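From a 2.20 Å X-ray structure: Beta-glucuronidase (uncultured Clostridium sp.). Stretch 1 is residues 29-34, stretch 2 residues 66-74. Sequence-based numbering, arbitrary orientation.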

# COMPACT_ATOMS: atom_id res chain seq x y z
N LYS B 29 -29.11 12.41 -19.36
CA LYS B 29 -29.45 13.25 -18.23
C LYS B 29 -30.04 12.38 -17.13
O LYS B 29 -30.64 11.34 -17.39
CB LYS B 29 -30.44 14.35 -18.62
CG LYS B 29 -29.89 15.31 -19.67
CD LYS B 29 -28.61 15.96 -19.15
CE LYS B 29 -27.94 16.88 -20.16
NZ LYS B 29 -26.90 17.75 -19.51
N PHE B 30 -29.89 12.84 -15.88
CA PHE B 30 -30.13 11.97 -14.74
C PHE B 30 -30.53 12.79 -13.53
O PHE B 30 -30.00 13.87 -13.29
CB PHE B 30 -28.85 11.16 -14.45
CG PHE B 30 -28.90 10.29 -13.22
CD1 PHE B 30 -28.74 10.84 -11.94
CD2 PHE B 30 -29.01 8.90 -13.35
CE1 PHE B 30 -28.74 10.02 -10.82
CE2 PHE B 30 -29.00 8.08 -12.23
CZ PHE B 30 -28.86 8.64 -10.96
N LYS B 31 -31.45 12.23 -12.75
CA LYS B 31 -31.90 12.83 -11.50
C LYS B 31 -32.40 11.71 -10.61
O LYS B 31 -33.03 10.76 -11.10
CB LYS B 31 -33.01 13.86 -11.76
CG LYS B 31 -33.47 14.58 -10.51
CD LYS B 31 -34.19 15.90 -10.85
CE LYS B 31 -35.53 15.65 -11.48
NZ LYS B 31 -36.28 16.94 -11.62
N ARG B 32 -32.15 11.82 -9.31
CA ARG B 32 -32.70 10.86 -8.37
C ARG B 32 -33.95 11.41 -7.70
O ARG B 32 -34.16 12.62 -7.64
CB ARG B 32 -31.65 10.48 -7.32
CG ARG B 32 -31.45 11.48 -6.26
CD ARG B 32 -30.71 10.86 -5.07
NE ARG B 32 -30.01 11.90 -4.34
CZ ARG B 32 -30.45 12.48 -3.23
NH1 ARG B 32 -31.60 12.10 -2.70
NH2 ARG B 32 -29.73 13.44 -2.64
N ASP B 33 -34.78 10.50 -7.21
CA ASP B 33 -35.89 10.89 -6.33
C ASP B 33 -35.36 11.49 -5.03
O ASP B 33 -34.41 10.96 -4.44
CB ASP B 33 -36.76 9.68 -5.99
CG ASP B 33 -37.79 9.36 -7.07
OD1 ASP B 33 -37.99 10.18 -8.00
OD2 ASP B 33 -38.40 8.26 -6.98
N ASN B 34 -35.99 12.57 -4.57
CA ASN B 34 -35.70 13.12 -3.24
C ASN B 34 -36.59 12.54 -2.15
O ASN B 34 -36.29 12.71 -0.98
CB ASN B 34 -35.82 14.65 -3.24
CG ASN B 34 -34.88 15.32 -4.24
OD1 ASN B 34 -35.32 15.92 -5.21
ND2 ASN B 34 -33.58 15.20 -4.01
N THR B 66 -19.35 12.37 -6.44
CA THR B 66 -18.70 12.53 -5.15
C THR B 66 -19.71 12.56 -4.02
O THR B 66 -19.35 12.81 -2.87
CB THR B 66 -17.84 13.79 -5.18
OG1 THR B 66 -18.68 14.92 -5.39
CG2 THR B 66 -16.86 13.74 -6.35
N ASP B 67 -20.95 12.22 -4.31
CA ASP B 67 -22.07 12.43 -3.41
C ASP B 67 -22.45 11.13 -2.72
O ASP B 67 -22.87 10.17 -3.38
CB ASP B 67 -23.26 12.98 -4.19
CG ASP B 67 -24.46 13.15 -3.34
OD1 ASP B 67 -24.29 13.57 -2.17
OD2 ASP B 67 -25.56 12.84 -3.82
N GLN B 68 -22.34 11.09 -1.39
CA GLN B 68 -22.70 9.88 -0.66
C GLN B 68 -24.19 9.54 -0.78
O GLN B 68 -24.56 8.36 -0.85
CB GLN B 68 -22.28 10.04 0.80
CG GLN B 68 -22.80 8.97 1.74
CD GLN B 68 -24.12 9.36 2.39
OE1 GLN B 68 -24.34 10.54 2.71
NE2 GLN B 68 -25.02 8.38 2.56
N GLU B 69 -25.05 10.56 -0.83
CA GLU B 69 -26.49 10.29 -0.90
C GLU B 69 -26.87 9.57 -2.18
O GLU B 69 -27.77 8.72 -2.17
CB GLU B 69 -27.28 11.58 -0.75
CG GLU B 69 -27.34 12.07 0.68
CD GLU B 69 -27.35 13.57 0.77
OE1 GLU B 69 -26.26 14.15 0.97
OE2 GLU B 69 -28.45 14.16 0.65
N LEU B 70 -26.22 9.89 -3.29
CA LEU B 70 -26.50 9.15 -4.52
C LEU B 70 -25.90 7.74 -4.46
O LEU B 70 -26.56 6.77 -4.85
CB LEU B 70 -25.99 9.93 -5.72
CG LEU B 70 -26.29 9.26 -7.07
CD1 LEU B 70 -27.79 9.04 -7.23
CD2 LEU B 70 -25.72 10.05 -8.24
N ARG B 71 -24.68 7.60 -3.94
CA ARG B 71 -24.09 6.26 -3.80
C ARG B 71 -24.99 5.33 -2.99
O ARG B 71 -25.21 4.18 -3.38
CB ARG B 71 -22.70 6.36 -3.15
CG ARG B 71 -21.95 5.00 -3.04
CD ARG B 71 -20.77 5.07 -2.01
NE ARG B 71 -21.26 5.23 -0.64
CZ ARG B 71 -20.56 5.74 0.39
NH1 ARG B 71 -19.30 6.14 0.24
NH2 ARG B 71 -21.14 5.84 1.59
N ASP B 72 -25.57 5.82 -1.89
CA ASP B 72 -26.36 5.02 -0.97
C ASP B 72 -27.87 5.11 -1.22
O ASP B 72 -28.65 4.70 -0.37
CB ASP B 72 -26.07 5.44 0.47
CG ASP B 72 -24.59 5.28 0.85
OD1 ASP B 72 -23.85 4.52 0.17
OD2 ASP B 72 -24.18 5.92 1.84
N HIS B 73 -28.28 5.63 -2.38
CA HIS B 73 -29.70 5.88 -2.66
C HIS B 73 -30.54 4.60 -2.59
O HIS B 73 -30.16 3.55 -3.11
CB HIS B 73 -29.82 6.52 -4.04
CG HIS B 73 -31.22 6.80 -4.49
ND1 HIS B 73 -32.00 7.80 -3.95
CD2 HIS B 73 -31.98 6.21 -5.45
CE1 HIS B 73 -33.18 7.82 -4.55
NE2 HIS B 73 -33.20 6.86 -5.46
N VAL B 74 -31.69 4.70 -1.92
CA VAL B 74 -32.68 3.63 -1.90
C VAL B 74 -33.92 4.12 -2.64
O VAL B 74 -34.52 5.14 -2.26
CB VAL B 74 -33.02 3.19 -0.47
CG1 VAL B 74 -34.22 2.24 -0.49
CG2 VAL B 74 -31.81 2.51 0.18

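Residues 29-32 form the end of a strand that begins earlier in the chain, and Asp33 and Asn34 continue as loop. The second stretch centers on a short helix, 68-71, with loop on both sides. The two backbones come nearest at Arg32 and Leu70, whose CA atoms lie 7.5 Å apart. No hydrogen bond crosses between the stretches. The contacts are made mainly by side chains, and the one closest pair with a backbone atom is Asp33 O with His73 CE1. Together the two stretches bury 294 Å².

Acidic residues flank the short helix and bond to it at both ends. Asp67 is the N-cap. Its OD2 accepts from Leu70 N at 3.1 Å, and its OD1 takes a weak bond from Glu69 N at 3.4 Å. This satisfies amides that have no earlier helical carbonyl to bond. Backbone bonds from Arg71 N to Asp67 O (3.2 Å) and from Asp72 N to Gln68 O (2.9 Å) complete the turn. Asp72 is the first residue to leave helical geometry. Its carboxylate receives Gln68 NE2 at OD2 (2.7 Å) and forms a salt bridge with Arg71, Arg71 NE to Asp72 OD1 at 2.8 Å. None of these three side chains touches the strand.

In the strand, side chains alternate in direction. Phe30 and Arg32 point toward the helix, while Lys31 points away. Phe30 is buried, and its CE1 lies 3.8 Å from Leu70 CD1. The leucine methyl sits at the ring edge, near its plane. The CA-to-CB bond of Leu70 points sideways, but the end of the side chain comes nearer to the strand. The contact is apolar, and both residues are buried.

Arg32 has the largest covered area, 97 Å², and meets four residues of the second stretch. Its CD lies 4.1 Å from Leu70 CD1. Its guanidinium reaches the start of the helix, where NH2 makes a long salt bridge to Glu69 OE2 at 3.6 Å. Glu69 CB lies over one face of the guanidinium. Asp67 OD2 is 4.4 Å from Arg32 NH2, opposite charges near each other but beyond a salt bridge. Arg32 NH1 also makes a weak hydrogen bond to Asp33 O, 3.5 Å away.

The His73 ring packs against the base of the Arg32 side chain. Arg32 CB sits over the ring face, 4.3 Å from the centroid and 15° off the normal, a CH-pi contact. Arg32 CD approaches His73 ND1 at 3.5 Å. Next to this, His73 CE1 lies 3.4 Å from Asp33 O, a close carbon-to-oxygen contact that extends the packing into the loop.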